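Local coordinates for protein post-proline cleaving enzyme (Rickettsia typhi, PDB 4HVT) that probably acts as a serine-type oligopeptidase that cleaves peptide chains after proline residues, at residues Lys285-Ser290 with Ser335-Leu340; Gly126-Tyr131 with Ser684-Lys689; Glu548-Lys551 with Ser556-Tyr559; Ala438-Asp443 with Pro494-Ile499. All blocks are in the same frame, centred on the assembly; numbering follows the deposited sequence. Where two conformers were deposited one is given.

Contact 1 (Lys285-Ser290 with Ser335-Leu340); sequences KINMPS and SDKTSL
The ammonium group of Lys337 meets the backbone carbonyl of Asn287 between two neighbouring sheets of the beta-propeller, and so illustrates how a lysine can tie loops together without a carboxylate partner. NZ donates to Asn287 O at 2.7 Å, lying in the carbonyl plane with a C=O...N angle of 154°, so the bond comes in only moderately bent from the line of the C=O. The same approach brings NZ to 4.0 Å from Asn287 CB. Beside it, the thioether of Met288 crosses the lysine tail at a slant, with SD resting 3.9 Å from CE; this sulfur contact covers the methylene next to the charge. The methionine reaches it by folding at both chi2 and chi3.

Lys337 runs extended through CG and CD and bends at its last torsion (chi4 65°), which turns NZ out of the line of the chain and onto the carbonyl. Two further carbonyl oxygens, those of Asp329 and Lys332, also accept from NZ, so three backbone oxygens grip this buried group and would be expected to stabilise its positive charge. Phe312 and Leu325 pack along its aliphatic part.

One shell further out, Asn287 shares a backbone hydrogen bond with Leu330, whose side chain touches both Ile286 and Met288. Residues 285-290 cross from strand 282-285, outermost in one sheet, to 293-298, first of the next; 335-340 lead into 341-344, the outer strand of that same next sheet. A type I turn from Lys337 to Leu340 makes that entry, its Leu340 N to Lys337 O bond weak at 3.4 Å.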
loop_
_atom_site.group_PDB
_atom_site.type_symbol
_atom_site.label_atom_id
_atom_site.label_comp_id
_atom_site.label_asym_id
_atom_site.label_seq_id
_atom_site.Cartn_x
_atom_site.Cartn_y
_atom_site.Cartn_z
ATOM N N LYS A 285 10.812 27.363 -5.403
ATOM C CA LYS A 285 10.580 26.635 -4.165
ATOM C C LYS A 285 9.228 26.964 -3.573
ATOM O O LYS A 285 8.838 28.129 -3.487
ATOM C CB LYS A 285 11.692 26.957 -3.135
ATOM C CG LYS A 285 11.725 26.009 -1.943
ATOM C CD LYS A 285 12.900 26.423 -1.005
ATOM C CE LYS A 285 13.453 25.239 -0.248
ATOM N NZ LYS A 285 12.352 24.525 0.460
ATOM N N ILE A 286 8.468 25.914 -3.236
ATOM C CA ILE A 286 7.155 26.058 -2.602
ATOM C C ILE A 286 7.339 26.380 -1.106
ATOM O O ILE A 286 8.154 25.745 -0.413
ATOM C CB ILE A 286 6.321 24.765 -2.796
ATOM C CG1 ILE A 286 5.853 24.690 -4.227
ATOM C CG2 ILE A 286 5.155 24.708 -1.822
ATOM C CD1 ILE A 286 5.324 23.352 -4.602
ATOM N N ASN A 287 6.615 27.414 -0.669
ATOM C CA ASN A 287 6.571 27.845 0.704
ATOM C C ASN A 287 5.278 27.304 1.346
ATOM O O ASN A 287 4.187 27.917 1.227
ATOM C CB ASN A 287 6.626 29.383 0.771
ATOM C CG ASN A 287 6.824 29.894 2.201
ATOM O OD1 ASN A 287 6.699 29.134 3.146
ATOM N ND2 ASN A 287 7.204 31.170 2.346
ATOM N N MET A 288 5.419 26.097 1.909
ATOM C CA MET A 288 4.372 25.459 2.708
ATOM C C MET A 288 5.050 24.747 3.869
ATOM O O MET A 288 6.294 24.542 3.861
ATOM C CB MET A 288 3.557 24.416 1.884
ATOM C CG MET A 288 2.699 25.001 0.748
ATOM S SD MET A 288 1.308 25.981 1.365
ATOM C CE MET A 288 0.262 24.595 1.853
ATOM N N PRO A 289 4.287 24.424 4.911
ATOM C CA PRO A 289 4.904 23.639 5.992
ATOM C C PRO A 289 5.634 22.406 5.449
ATOM O O PRO A 289 5.139 21.727 4.568
ATOM C CB PRO A 289 3.697 23.284 6.897
ATOM C CG PRO A 289 2.708 24.373 6.661
ATOM C CD PRO A 289 2.848 24.642 5.155
ATOM N N SER A 290 6.815 22.093 5.989
ATOM C CA SER A 290 7.638 21.057 5.419
ATOM C C SER A 290 7.036 19.656 5.467
ATOM O O SER A 290 7.386 18.832 4.637
ATOM C CB SER A 290 9.009 21.032 6.102
ATOM O OG SER A 290 8.909 20.721 7.477
ATOM N N SER A 335 2.615 36.433 4.288
ATOM C CA SER A 335 2.057 37.807 4.088
ATOM C C SER A 335 1.346 38.021 2.749
ATOM O O SER A 335 0.356 38.736 2.687
ATOM C CB SER A 335 3.151 38.879 4.199
ATOM O OG SER A 335 3.292 39.297 5.530
ATOM N N ASP A 336 1.894 37.438 1.687
ATOM C CA ASP A 336 1.334 37.573 0.357
ATOM C C ASP A 336 0.288 36.450 -0.008
ATOM O O ASP A 336 -0.263 36.541 -1.108
ATOM C CB ASP A 336 2.482 37.665 -0.694
ATOM C CG ASP A 336 3.383 38.962 -0.555
ATOM O OD1 ASP A 336 2.924 39.981 -0.030
ATOM O OD2 ASP A 336 4.560 38.970 -1.012
ATOM N N LYS A 337 -0.010 35.456 0.871
ATOM C CA LYS A 337 -0.990 34.276 0.585
ATOM C C LYS A 337 -2.557 34.401 0.725
ATOM O O LYS A 337 -3.286 33.602 1.474
ATOM C CB LYS A 337 -0.692 33.057 1.402
ATOM C CG LYS A 337 0.455 32.186 0.945
ATOM C CD LYS A 337 0.544 31.002 1.886
ATOM C CE LYS A 337 1.233 29.862 1.194
ATOM N NZ LYS A 337 2.658 30.163 0.879
ATOM N N THR A 338 -3.067 35.227 -0.135
ATOM C CA THR A 338 -4.398 35.731 0.036
ATOM C C THR A 338 -5.511 34.703 -0.196
ATOM O O THR A 338 -6.620 34.916 0.266
ATOM C CB THR A 338 -4.615 36.913 -0.924
ATOM O OG1 THR A 338 -4.565 36.440 -2.269
ATOM C CG2 THR A 338 -3.539 38.006 -0.740
ATOM N N SER A 339 -5.244 33.597 -0.888
ATOM C CA SER A 339 -6.304 32.659 -1.276
ATOM C C SER A 339 -6.520 31.485 -0.326
ATOM O O SER A 339 -7.367 30.608 -0.619
ATOM C CB SER A 339 -6.056 32.083 -2.687
ATOM O OG SER A 339 -4.926 31.264 -2.687
ATOM N N LEU A 340 -5.775 31.380 0.759
ATOM C CA LEU A 340 -5.829 30.139 1.513
ATOM C C LEU A 340 -7.156 30.006 2.246
ATOM O O LEU A 340 -7.622 30.967 2.873
ATOM C CB LEU A 340 -4.637 30.024 2.457
ATOM C CG LEU A 340 -4.662 28.741 3.268
ATOM C CD1 LEU A 340 -3.258 28.128 3.221
ATOM C CD2 LEU A 340 -5.148 28.999 4.691
#

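Contact 2 (Gly126-Tyr131 with Ser684-Lys689); sequences GKKVAY and SGSDLK
Across the interface between the beta-propeller and the alpha/beta-hydrolase domain, Lys128, just before propeller strand 129-136, stretches to the N-terminus of helix 688-706, where it meets Ser686 and Asp687. The touch is mostly made by the aliphatic end of the lysine. Its CE lies 3.4 Å from Ser686 OG, and CD is nearly as near to that oxygen; CD also passes 4.0 Å from Asp687 CB. The two side chains cross at about a right angle, so Lys128 passes the aspartate rather than running alongside it. Its NZ makes only a long salt bridge with Asp687 OD2, at 3.8 Å.

Stronger polar partners lie just outside. NZ forms a salt bridge with Asp679, and the backbone oxygen of that same residue takes a hydrogen bond from Ser686 OG, so Asp679 draws both groups to one place. Asp687 is the N-cap of helix 688-706: its OD1 accepts from Glu690 N, which leaves OD2 on the side of the lysine. CG of Asp687 sits between its own backbone N and carbonyl carbon (chi1 84°), a setting that goes with OD1 reaching Glu690 N. The last torsion of the lysine, chi4 -32°, lies well away from a staggered value, and with it CE of Lys128 comes 3.9 Å from Asp687 OD2, almost as close as NZ.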
loop_
_atom_site.group_PDB
_atom_site.type_symbol
_atom_site.label_atom_id
_atom_site.label_comp_id
_atom_site.label_asym_id
_atom_site.label_seq_id
_atom_site.Cartn_x
_atom_site.Cartn_y
_atom_site.Cartn_z
ATOM N N GLY A 126 11.316 -14.022 -21.417
ATOM C CA GLY A 126 11.874 -15.091 -20.582
ATOM C C GLY A 126 11.955 -14.797 -19.088
ATOM O O GLY A 126 12.687 -15.472 -18.364
ATOM N N LYS A 127 11.182 -13.810 -18.622
ATOM C CA LYS A 127 11.144 -13.418 -17.207
ATOM C C LYS A 127 9.746 -12.868 -16.928
ATOM O O LYS A 127 9.093 -12.411 -17.860
ATOM C CB LYS A 127 12.206 -12.346 -16.912
ATOM N N LYS A 128 9.291 -12.963 -15.677
ATOM C CA LYS A 128 7.982 -12.442 -15.282
ATOM C C LYS A 128 8.074 -10.916 -15.509
ATOM O O LYS A 128 8.955 -10.294 -14.937
ATOM C CB LYS A 128 7.694 -12.668 -13.784
ATOM C CG LYS A 128 7.250 -14.052 -13.267
ATOM C CD LYS A 128 6.336 -13.830 -12.039
ATOM C CE LYS A 128 6.381 -14.856 -10.902
ATOM N NZ LYS A 128 6.670 -16.256 -11.311
ATOM N N VAL A 129 7.215 -10.344 -16.350
ATOM C CA VAL A 129 7.097 -8.878 -16.528
ATOM C C VAL A 129 5.766 -8.485 -15.903
ATOM O O VAL A 129 4.740 -8.904 -16.362
ATOM C CB VAL A 129 7.103 -8.481 -18.026
ATOM C CG1 VAL A 129 6.919 -6.988 -18.180
ATOM C CG2 VAL A 129 8.405 -8.893 -18.698
ATOM N N ALA A 130 5.822 -7.744 -14.806
ATOM C CA ALA A 130 4.665 -7.305 -14.050
ATOM C C ALA A 130 4.201 -5.927 -14.485
ATOM O O ALA A 130 5.000 -5.020 -14.673
ATOM C CB ALA A 130 5.008 -7.284 -12.564
ATOM N N TYR A 131 2.884 -5.766 -14.659
ATOM C CA TYR A 131 2.256 -4.473 -14.906
ATOM C C TYR A 131 2.266 -3.624 -13.667
ATOM O O TYR A 131 1.861 -4.072 -12.575
ATOM C CB TYR A 131 0.804 -4.721 -15.282
ATOM C CG TYR A 131 -0.110 -3.520 -15.345
ATOM C CD1 TYR A 131 -0.033 -2.623 -16.377
ATOM C CD2 TYR A 131 -1.057 -3.293 -14.349
ATOM C CE1 TYR A 131 -0.883 -1.522 -16.448
ATOM C CE2 TYR A 131 -1.936 -2.229 -14.429
ATOM C CZ TYR A 131 -1.842 -1.357 -15.471
ATOM O OH TYR A 131 -2.706 -0.296 -15.526
ATOM N N SER A 684 2.827 -10.808 -1.562
ATOM C CA SER A 684 2.431 -12.227 -1.516
ATOM C C SER A 684 2.769 -13.035 -2.765
ATOM O O SER A 684 2.659 -14.244 -2.758
ATOM C CB SER A 684 0.933 -12.316 -1.299
ATOM O OG SER A 684 0.208 -11.942 -2.472
ATOM N N GLY A 685 3.143 -12.358 -3.855
ATOM C CA GLY A 685 3.478 -13.067 -5.092
ATOM C C GLY A 685 3.347 -12.097 -6.255
ATOM O O GLY A 685 2.418 -11.298 -6.304
ATOM N N SER A 686 4.270 -12.184 -7.209
ATOM C CA SER A 686 4.304 -11.232 -8.306
ATOM C C SER A 686 3.541 -11.737 -9.547
ATOM O O SER A 686 3.524 -11.100 -10.599
ATOM C CB SER A 686 5.775 -10.878 -8.635
ATOM O OG SER A 686 6.497 -12.012 -9.016
ATOM N N ASP A 687 2.881 -12.881 -9.408
ATOM C CA ASP A 687 1.833 -13.233 -10.336
ATOM C C ASP A 687 0.735 -13.925 -9.540
ATOM O O ASP A 687 0.916 -14.251 -8.378
ATOM C CB ASP A 687 2.351 -14.023 -11.548
ATOM C CG ASP A 687 2.512 -15.561 -11.324
ATOM O OD1 ASP A 687 2.116 -16.184 -10.322
ATOM O OD2 ASP A 687 3.017 -16.197 -12.277
ATOM N N LEU A 688 -0.408 -14.137 -10.180
ATOM C CA LEU A 688 -1.544 -14.647 -9.433
ATOM C C LEU A 688 -1.383 -16.053 -8.875
ATOM O O LEU A 688 -1.963 -16.360 -7.817
ATOM C CB LEU A 688 -2.818 -14.579 -10.282
ATOM C CG LEU A 688 -4.109 -14.838 -9.499
ATOM C CD1 LEU A 688 -4.493 -13.656 -8.607
ATOM C CD2 LEU A 688 -5.229 -15.126 -10.465
ATOM N N LYS A 689 -0.677 -16.921 -9.600
ATOM C CA LYS A 689 -0.433 -18.291 -9.195
ATOM C C LYS A 689 0.445 -18.343 -7.970
ATOM O O LYS A 689 0.162 -19.087 -7.038
ATOM C CB LYS A 689 0.254 -19.106 -10.314
#

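Contact 3 (Glu548-Lys551 with Ser556-Tyr559); sequences ELIK and SPEY
Ile550, in the last turn of helix 536-551, and Ser556, in the loop that follows, bring the two backbones within 5.1 Å of each other, CA to CA. From Ser556 the chain goes directly into a short 3-10 segment, 557-559, closed by the bond from Tyr559 N to Ser556 O at 2.8 Å. Pro557 opens this turn, a place where its missing N-H costs nothing. On the helix side, Ile550 sends its longer branch across: CG1 is anti to the carbonyl carbon (chi1 -71°) and the chain continues nearly straight to CD1.

CG1 thus comes to lie 4.0 Å from Ser556 CA, while CD1 covers the ring of Pro557, 3.9 Å from CD and 4.0 Å from CG. The two side chains meet at about a right angle, the methyl end of one against the ring carbons of the other.

Both segments belong to a beta-alpha-beta crossover of the alpha/beta-hydrolase domain, in which helix 536-551 returns the chain to parallel strand 560-565. Leu549 packs instead on Tyr464 and on loop residues Ile554 and Thr555. Ser556 points its side chain away from the helix, and OG is hydrogen-bonded to Gly476 O. The same OG lies in the plane of the Tyr559 ring at its edge, 3.4 Å from CD2. A backbone hydrogen bond between Tyr559 and Thr480 joins the turn to strand 480-483.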
loop_
_atom_site.group_PDB
_atom_site.type_symbol
_atom_site.label_atom_id
_atom_site.label_comp_id
_atom_site.label_asym_id
_atom_site.label_seq_id
_atom_site.Cartn_x
_atom_site.Cartn_y
_atom_site.Cartn_z
ATOM N N GLU A 548 -8.696 -8.532 25.481
ATOM C CA GLU A 548 -10.115 -8.311 25.498
ATOM C C GLU A 548 -10.853 -9.432 24.760
ATOM O O GLU A 548 -11.942 -9.842 25.185
ATOM C CB GLU A 548 -10.461 -6.918 24.964
ATOM C CG GLU A 548 -11.928 -6.590 25.015
ATOM C CD GLU A 548 -12.431 -6.280 26.418
ATOM O OE1 GLU A 548 -11.731 -6.537 27.449
ATOM O OE2 GLU A 548 -13.552 -5.772 26.506
ATOM N N LEU A 549 -10.270 -9.941 23.675
ATOM C CA LEU A 549 -10.885 -11.072 22.958
ATOM C C LEU A 549 -10.990 -12.321 23.845
ATOM O O LEU A 549 -11.963 -13.098 23.783
ATOM C CB LEU A 549 -10.056 -11.412 21.709
ATOM C CG LEU A 549 -9.967 -10.337 20.630
ATOM C CD1 LEU A 549 -8.971 -10.782 19.595
ATOM C CD2 LEU A 549 -11.345 -10.128 20.011
ATOM N N ILE A 550 -9.960 -12.490 24.647
ATOM C CA ILE A 550 -9.902 -13.611 25.579
ATOM C C ILE A 550 -10.876 -13.351 26.724
ATOM O O ILE A 550 -11.569 -14.270 27.147
ATOM C CB ILE A 550 -8.436 -13.824 26.042
ATOM C CG1 ILE A 550 -7.626 -14.381 24.864
ATOM C CG2 ILE A 550 -8.363 -14.756 27.254
ATOM C CD1 ILE A 550 -6.115 -14.235 24.978
ATOM N N LYS A 551 -10.923 -12.138 27.268
ATOM C CA LYS A 551 -11.806 -11.863 28.444
ATOM C C LYS A 551 -13.282 -12.092 28.084
ATOM O O LYS A 551 -14.071 -12.620 28.881
ATOM C CB LYS A 551 -11.580 -10.415 28.927
ATOM C CG LYS A 551 -12.250 -9.998 30.237
ATOM C CD LYS A 551 -11.544 -8.753 30.817
ATOM C CE LYS A 551 -12.178 -8.259 32.131
ATOM N NZ LYS A 551 -12.126 -9.263 33.200
ATOM N N SER A 556 -9.245 -17.983 23.081
ATOM C CA SER A 556 -8.281 -18.225 24.128
ATOM C C SER A 556 -6.901 -18.384 23.440
ATOM O O SER A 556 -6.827 -18.558 22.201
ATOM C CB SER A 556 -8.684 -19.458 24.945
ATOM O OG SER A 556 -8.705 -20.632 24.160
ATOM N N PRO A 557 -5.814 -18.288 24.205
ATOM C CA PRO A 557 -4.491 -18.294 23.581
ATOM C C PRO A 557 -4.254 -19.425 22.597
ATOM O O PRO A 557 -3.700 -19.210 21.519
ATOM C CB PRO A 557 -3.552 -18.440 24.778
ATOM C CG PRO A 557 -4.253 -17.677 25.833
ATOM C CD PRO A 557 -5.710 -18.023 25.649
ATOM N N GLU A 558 -4.759 -20.595 22.930
ATOM C CA GLU A 558 -4.597 -21.765 22.078
ATOM C C GLU A 558 -5.256 -21.658 20.716
ATOM O O GLU A 558 -4.826 -22.346 19.778
ATOM C CB GLU A 558 -5.108 -23.001 22.849
ATOM C CG GLU A 558 -5.872 -24.066 22.097
ATOM C CD GLU A 558 -6.315 -25.178 23.036
ATOM O OE1 GLU A 558 -5.970 -25.085 24.228
ATOM O OE2 GLU A 558 -7.001 -26.122 22.617
ATOM N N TYR A 559 -6.266 -20.780 20.616
ATOM C CA TYR A 559 -7.051 -20.633 19.430
ATOM C C TYR A 559 -6.780 -19.281 18.738
ATOM O O TYR A 559 -7.423 -19.003 17.727
ATOM C CB TYR A 559 -8.546 -20.768 19.767
ATOM C CG TYR A 559 -8.949 -22.182 20.114
ATOM C CD1 TYR A 559 -9.298 -23.051 19.105
ATOM C CD2 TYR A 559 -8.959 -22.643 21.414
ATOM C CE1 TYR A 559 -9.670 -24.320 19.355
ATOM C CE2 TYR A 559 -9.318 -23.953 21.691
ATOM C CZ TYR A 559 -9.666 -24.773 20.626
ATOM O OH TYR A 559 -10.061 -26.064 20.779
#

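Contact 4 (Ala438-Asp443 with Pro494-Ile499); sequences ALYSFD and PYFSRI
Tyr440 carries Arg498 on one face of its ring, a textbook stack of guanidinium on aromatic. The two planes are 6° apart, with CZ of the arginine 4.1 Å from the ring centroid in a cation-pi contact. Its CD methylene is more central still, 3.8 Å from that centroid, and adds a CH-pi contact. The arginine runs extended from CG to NE, sliding past the tyrosine in the opposite direction, so its tip ends over CG and CB: NH2 is 3.7 Å from Tyr440 CB. The tyrosine ring owes its position to a chi1 of 59°, which sets CG between the backbone N and the carbonyl carbon; Ala438 CB lies over the opposite face, toward the rim.

This linker, 438-443, leads from the last propeller strand, 432-436, into strand 447-455 of the hydrolase sheet, and it packs here on the start of helix 498-505. Two acids fix the guanidinium: Asp69 by a salt bridge to NH2 and Glu502 by one to NE.

Phe496 touches both aromatic residues of the linker. Its edge points at the face of Phe442 in a T-shaped pair, centroids 5.5 Å apart and planes at 82°, with Phe496 CE2 3.9 Å from Phe442 CD2. The side chains of Tyr440 and Phe496 approach head-on, Tyr440 OH 3.6 Å from Phe496 CE1. Ser497, the N-cap of helix 498-505, directs its OG to Lys500 N.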
loop_
_atom_site.group_PDB
_atom_site.type_symbol
_atom_site.label_atom_id
_atom_site.label_comp_id
_atom_site.label_asym_id
_atom_site.label_seq_id
_atom_site.Cartn_x
_atom_site.Cartn_y
_atom_site.Cartn_z
ATOM N N ALA A 438 -21.425 -7.606 -7.207
ATOM C CA ALA A 438 -20.634 -8.824 -7.227
ATOM C C ALA A 438 -21.389 -9.947 -7.934
ATOM O O ALA A 438 -22.595 -10.122 -7.714
ATOM C CB ALA A 438 -20.287 -9.272 -5.811
ATOM N N LEU A 439 -20.694 -10.702 -8.766
ATOM C CA LEU A 439 -21.311 -11.850 -9.423
ATOM C C LEU A 439 -21.146 -13.118 -8.590
ATOM O O LEU A 439 -21.823 -14.107 -8.807
ATOM C CB LEU A 439 -20.700 -12.103 -10.789
ATOM C CG LEU A 439 -20.823 -10.990 -11.807
ATOM C CD1 LEU A 439 -20.088 -11.341 -13.087
ATOM C CD2 LEU A 439 -22.274 -10.711 -12.068
ATOM N N TYR A 440 -20.235 -13.078 -7.643
ATOM C CA TYR A 440 -20.066 -14.169 -6.716
ATOM C C TYR A 440 -21.032 -14.033 -5.558
ATOM O O TYR A 440 -21.569 -12.977 -5.315
ATOM C CB TYR A 440 -18.633 -14.215 -6.197
ATOM C CG TYR A 440 -18.170 -12.982 -5.481
ATOM C CD1 TYR A 440 -18.431 -12.791 -4.136
ATOM C CD2 TYR A 440 -17.443 -11.984 -6.153
ATOM C CE1 TYR A 440 -17.982 -11.641 -3.472
ATOM C CE2 TYR A 440 -17.017 -10.856 -5.493
ATOM C CZ TYR A 440 -17.278 -10.691 -4.156
ATOM O OH TYR A 440 -16.777 -9.529 -3.566
ATOM N N SER A 441 -21.241 -15.148 -4.851
ATOM C CA SER A 441 -22.249 -15.232 -3.803
ATOM C C SER A 441 -21.600 -15.135 -2.414
ATOM O O SER A 441 -20.589 -15.804 -2.155
ATOM C CB SER A 441 -22.999 -16.557 -3.947
ATOM O OG SER A 441 -23.694 -16.854 -2.765
ATOM N N PHE A 442 -22.129 -14.270 -1.556
ATOM C CA PHE A 442 -21.699 -14.157 -0.152
ATOM C C PHE A 442 -22.894 -13.667 0.653
ATOM O O PHE A 442 -23.361 -12.554 0.468
ATOM C CB PHE A 442 -20.493 -13.233 0.091
ATOM C CG PHE A 442 -19.956 -13.316 1.483
ATOM C CD1 PHE A 442 -19.202 -14.412 1.891
ATOM C CD2 PHE A 442 -20.266 -12.345 2.415
ATOM C CE1 PHE A 442 -18.748 -14.526 3.212
ATOM C CE2 PHE A 442 -19.794 -12.428 3.717
ATOM C CZ PHE A 442 -19.042 -13.528 4.132
ATOM N N ASP A 443 -23.385 -14.528 1.535
ATOM C CA ASP A 443 -24.626 -14.298 2.277
ATOM C C ASP A 443 -24.303 -13.514 3.548
ATOM O O ASP A 443 -24.092 -14.106 4.628
ATOM C CB ASP A 443 -25.238 -15.649 2.633
ATOM C CG ASP A 443 -26.554 -15.511 3.363
ATOM O OD1 ASP A 443 -27.141 -14.393 3.312
ATOM O OD2 ASP A 443 -26.968 -16.519 3.995
ATOM N N PRO A 494 -11.355 -1.391 7.617
ATOM C CA PRO A 494 -11.998 -2.738 7.508
ATOM C C PRO A 494 -12.711 -3.028 6.130
ATOM O O PRO A 494 -13.937 -3.044 6.051
ATOM C CB PRO A 494 -12.996 -2.743 8.652
ATOM C CG PRO A 494 -13.326 -1.340 8.881
ATOM C CD PRO A 494 -12.040 -0.576 8.610
ATOM N N TYR A 495 -11.911 -3.257 5.088
ATOM C CA TYR A 495 -12.474 -3.599 3.781
ATOM C C TYR A 495 -12.958 -5.037 3.680
ATOM O O TYR A 495 -12.664 -5.906 4.546
ATOM C CB TYR A 495 -11.474 -3.314 2.665
ATOM C CG TYR A 495 -10.292 -4.229 2.701
ATOM C CD1 TYR A 495 -9.165 -3.920 3.458
ATOM C CD2 TYR A 495 -10.304 -5.408 1.993
ATOM C CE1 TYR A 495 -8.091 -4.792 3.502
ATOM C CE2 TYR A 495 -9.254 -6.288 2.022
ATOM C CZ TYR A 495 -8.140 -5.957 2.760
ATOM O OH TYR A 495 -7.091 -6.835 2.809
ATOM N N PHE A 496 -13.750 -5.297 2.650
ATOM C CA PHE A 496 -14.281 -6.622 2.395
ATOM C C PHE A 496 -13.167 -7.490 1.864
ATOM O O PHE A 496 -12.550 -7.158 0.844
ATOM C CB PHE A 496 -15.415 -6.561 1.323
ATOM C CG PHE A 496 -16.099 -7.886 1.100
ATOM C CD1 PHE A 496 -15.625 -8.789 0.145
ATOM C CD2 PHE A 496 -17.163 -8.242 1.881
ATOM C CE1 PHE A 496 -16.246 -9.994 -0.072
ATOM C CE2 PHE A 496 -17.807 -9.450 1.673
ATOM C CZ PHE A 496 -17.331 -10.331 0.721
ATOM N N SER A 497 -12.848 -8.567 2.577
ATOM C CA SER A 497 -11.911 -9.576 2.087
ATOM C C SER A 497 -12.616 -10.864 1.760
ATOM O O SER A 497 -13.041 -11.596 2.662
ATOM C CB SER A 497 -10.831 -9.857 3.130
ATOM O OG SER A 497 -9.986 -10.928 2.673
ATOM N N ARG A 498 -12.685 -11.168 0.476
ATOM C CA ARG A 498 -13.298 -12.382 0.036
ATOM C C ARG A 498 -12.562 -13.603 0.594
ATOM O O ARG A 498 -13.186 -14.562 1.042
ATOM C CB ARG A 498 -13.326 -12.402 -1.479
ATOM C CG ARG A 498 -14.270 -13.407 -1.990
ATOM C CD ARG A 498 -14.501 -13.247 -3.470
ATOM N NE ARG A 498 -15.066 -14.500 -3.881
ATOM C CZ ARG A 498 -15.071 -14.963 -5.115
ATOM N NH1 ARG A 498 -14.587 -14.234 -6.100
ATOM N NH2 ARG A 498 -15.618 -16.145 -5.344
ATOM N N ILE A 499 -11.230 -13.572 0.580
ATOM C CA ILE A 499 -10.495 -14.731 1.038
ATOM C C ILE A 499 -10.748 -14.982 2.534
ATOM O O ILE A 499 -11.007 -16.100 2.952
ATOM C CB ILE A 499 -8.969 -14.601 0.805
ATOM C CG1 ILE A 499 -8.626 -14.512 -0.688
ATOM C CG2 ILE A 499 -8.276 -15.801 1.425
ATOM C CD1 ILE A 499 -8.717 -15.846 -1.411
#

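Contacts 2 and 4 both lie where the propeller meets the hydrolase domain, the first between the two, the second between the linker and the hydrolase domain; their centres are 24 Å and their nearest atoms about 9 Å apart. They differ in chemistry: a long ion pair beside a lysine tail in the first, aromatic and guanidinium stacking in the second. Contact 1 stays within the propeller and contact 3 within the hydrolase domain, their centres 52 Å apart. The probable triad of Ser566, His682 and Asp649 belongs to the hydrolase domain; 684-689 of contact 2 begins two residues after His682, while the strand following contact 3 leads up to Ser566. Along the chain, contact 2 encloses the other three.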